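Local coordinates for protein enoyl-CoA hydratase (Mycobacterium smegmatis, PDB 3PE8) that binds a zinc ion and probably hydrates the double bond of enoyl-CoA thioesters as a crotonase-fold lyase, at residues 36-39 with 40-44. Residues are numbered along the deposited sequence; the frame is centred on the assembly and turned at random. Where two conformers were deposited one is given.
Sequences ELRS and TFFRA
T40 and E36 illustrate how a helix can use one carbonyl twice. Both the backbone N and the hydroxyl of T40 donate to E36 O, OG1 at 2.9 Å, and they come from opposite faces of the carbonyl plane, OG1 from well above it. With OG1 swung beside its own backbone N (chi1 -58°), the hydroxyl turns back toward the N-terminal turn, where E36 O lies. The side chains of E36 and T40 run side by side in the same direction, and a water joins them, donating to T40 OG1 at 2.7 Å and to E36 OE2. In the conformer described here, S39 OG lies 2.7 Å from a second water, to which R43 NH1 donates in the guanidinium plane. A bend at chi3 (67°) curls the R43 chain back, setting a face of that group over S39 O. Elsewhere, F42 brings CE2 to 4.1 Å from R38 CB, and its ring takes F41 CD2 over one face; W138 meets it edge-to-face. F41 and T40 rest on L11. Exposed E36, S39 and R43 against buried L37 and F41 mark an amphipathic helix, here the crossover helix 35-50 linking strands 19-24 and 56-61 in the beta-alpha-beta unit of a crotonase fold.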
ATOM      1  N   GLU A  36      14.346  17.093  29.417  1.00 18.84           N
ATOM      2  CA  GLU A  36      14.867  16.114  30.372  1.00 19.17           C
ATOM      3  C   GLU A  36      13.958  14.904  30.540  1.00 17.59           C
ATOM      4  O   GLU A  36      14.424  13.770  30.511  1.00 17.62           O
ATOM      5  CB  GLU A  36      15.136  16.756  31.743  1.00 20.90           C
ATOM      6  CG  GLU A  36      15.791  15.808  32.747  1.00 23.08           C
ATOM      7  CD  GLU A  36      15.827  16.346  34.178  1.00 32.01           C
ATOM      8  OE1 GLU A  36      15.292  17.459  34.427  1.00 36.60           O
ATOM      9  OE2 GLU A  36      16.386  15.628  35.048  1.00 35.91           O
ATOM     10  N   LEU A  37      12.655  15.132  30.695  1.00 15.55           N
ATOM     11  CA  LEU A  37      11.751  13.994  30.883  1.00 14.82           C
ATOM     12  C   LEU A  37      11.665  13.164  29.612  1.00 14.62           C
ATOM     13  O   LEU A  37      11.664  11.932  29.670  1.00 14.48           O
ATOM     14  CB  LEU A  37      10.385  14.462  31.353  1.00 14.11           C
ATOM     15  CG  LEU A  37       9.339  13.362  31.562  1.00 12.27           C
ATOM     16  CD1 LEU A  37       9.863  12.192  32.448  1.00 12.39           C
ATOM     17  CD2 LEU A  37       8.071  14.015  32.180  1.00 15.67           C
ATOM     18  N   ARG A  38      11.640  13.809  28.446  1.00 15.47           N
ATOM     19  CA  ARG A  38      11.620  13.042  27.189  1.00 15.50           C
ATOM     20  C   ARG A  38      12.839  12.140  27.086  1.00 16.81           C
ATOM     21  O   ARG A  38      12.728  10.934  26.864  1.00 16.84           O
ATOM     22  CB  ARG A  38      11.532  13.989  25.982  1.00 16.99           C
ATOM     23  CG  ARG A  38      10.210  14.677  25.815  1.00 18.18           C
ATOM     24  CD  ARG A  38      10.116  15.529  24.495  1.00 20.00           C
ATOM     25  NE  ARG A  38      11.221  16.453  24.170  1.00 26.26           N
ATOM     26  CZ  ARG A  38      11.257  17.766  24.425  1.00 26.73           C
ATOM     27  NH1 ARG A  38      10.270  18.383  25.067  1.00 27.57           N
ATOM     28  NH2 ARG A  38      12.311  18.487  24.049  1.00 29.05           N
ATOM     29  N   SER A  39      14.019  12.711  27.300  1.00 16.55           N
ATOM     30  CA  SER A  39      15.282  11.966  27.236  0.50 17.41           C
ATOM     31  C   SER A  39      15.260  10.778  28.187  1.00 16.67           C
ATOM     32  O   SER A  39      15.619   9.643  27.826  1.00 17.11           O
ATOM     33  CB  SER A  39      16.444  12.873  27.627  0.50 18.71           C
ATOM     34  OG  SER A  39      17.681  12.162  27.589  0.50 21.15           O
ATOM     35  N   THR A  40      14.879  11.069  29.429  1.00 16.14           N
ATOM     36  CA  THR A  40      14.877  10.074  30.498  1.00 15.76           C
ATOM     37  C   THR A  40      13.851   8.962  30.211  1.00 14.91           C
ATOM     38  O   THR A  40      14.149   7.768  30.378  1.00 15.32           O
ATOM     39  CB  THR A  40      14.612  10.747  31.873  1.00 15.47           C
ATOM     40  OG1 THR A  40      15.625  11.742  32.114  1.00 18.06           O
ATOM     41  CG2 THR A  40      14.665   9.719  33.004  1.00 16.08           C
ATOM     42  N   PHE A  41      12.666   9.356  29.776  1.00 14.83           N
ATOM     43  CA  PHE A  41      11.600   8.381  29.503  1.00 13.32           C
ATOM     44  C   PHE A  41      11.954   7.453  28.353  1.00 13.78           C
ATOM     45  O   PHE A  41      11.852   6.215  28.453  1.00 13.12           O
ATOM     46  CB  PHE A  41      10.292   9.109  29.212  1.00 13.40           C
ATOM     47  CG  PHE A  41       9.165   8.195  28.857  1.00 12.78           C
ATOM     48  CD1 PHE A  41       8.594   7.363  29.811  1.00 14.69           C
ATOM     49  CD2 PHE A  41       8.721   8.112  27.542  1.00 14.29           C
ATOM     50  CE1 PHE A  41       7.568   6.491  29.458  1.00 13.48           C
ATOM     51  CE2 PHE A  41       7.691   7.239  27.201  1.00 14.09           C
ATOM     52  CZ  PHE A  41       7.136   6.427  28.174  1.00 14.10           C
ATOM     53  N   PHE A  42      12.384   8.036  27.241  1.00 14.02           N
ATOM     54  CA  PHE A  42      12.707   7.238  26.066  1.00 15.71           C
ATOM     55  C   PHE A  42      13.889   6.321  26.336  1.00 15.88           C
ATOM     56  O   PHE A  42      13.906   5.172  25.880  1.00 17.01           O
ATOM     57  CB  PHE A  42      12.857   8.101  24.802  1.00 16.59           C
ATOM     58  CG  PHE A  42      11.560   8.750  24.358  1.00 16.39           C
ATOM     59  CD1 PHE A  42      10.447   7.964  24.069  1.00 18.45           C
ATOM     60  CD2 PHE A  42      11.423  10.127  24.285  1.00 19.13           C
ATOM     61  CE1 PHE A  42       9.234   8.541  23.709  1.00 18.14           C
ATOM     62  CE2 PHE A  42      10.195  10.701  23.918  1.00 17.82           C
ATOM     63  CZ  PHE A  42       9.119   9.897  23.600  1.00 17.29           C
ATOM     64  N   ARG A  43      14.881   6.797  27.102  1.00 16.39           N
ATOM     65  CA  ARG A  43      15.979   5.951  27.531  1.00 17.05           C
ATOM     66  C   ARG A  43      15.509   4.807  28.445  1.00 16.49           C
ATOM     67  O   ARG A  43      15.965   3.687  28.322  1.00 17.11           O
ATOM     68  CB  ARG A  43      17.076   6.780  28.226  1.00 18.26           C
ATOM     69  CG  ARG A  43      18.256   5.956  28.722  1.00 23.36           C
ATOM     70  CD  ARG A  43      19.399   6.860  29.200  1.00 31.08           C
ATOM     71  NE  ARG A  43      18.987   7.582  30.413  1.00 36.66           N
ATOM     72  CZ  ARG A  43      18.752   8.895  30.522  1.00 38.55           C
ATOM     73  NH1 ARG A  43      18.891   9.737  29.488  1.00 39.92           N
ATOM     74  NH2 ARG A  43      18.375   9.371  31.704  1.00 38.06           N
ATOM     75  N   ALA A  44      14.583   5.103  29.348  1.00 15.56           N
ATOM     76  CA  ALA A  44      14.038   4.083  30.244  1.00 14.98           C
ATOM     77  C   ALA A  44      13.306   2.965  29.487  1.00 14.35           C
ATOM     78  O   ALA A  44      13.407   1.784  29.861  1.00 14.50           O
ATOM     79  CB  ALA A  44      13.110   4.741  31.304  1.00 13.81           C
TER
HETATM   80  O   HOH W   1      16.503  12.379  34.565  1.00 26.72           O
HETATM   81  O   HOH W   2      18.227  12.574  30.220  1.00 29.06           O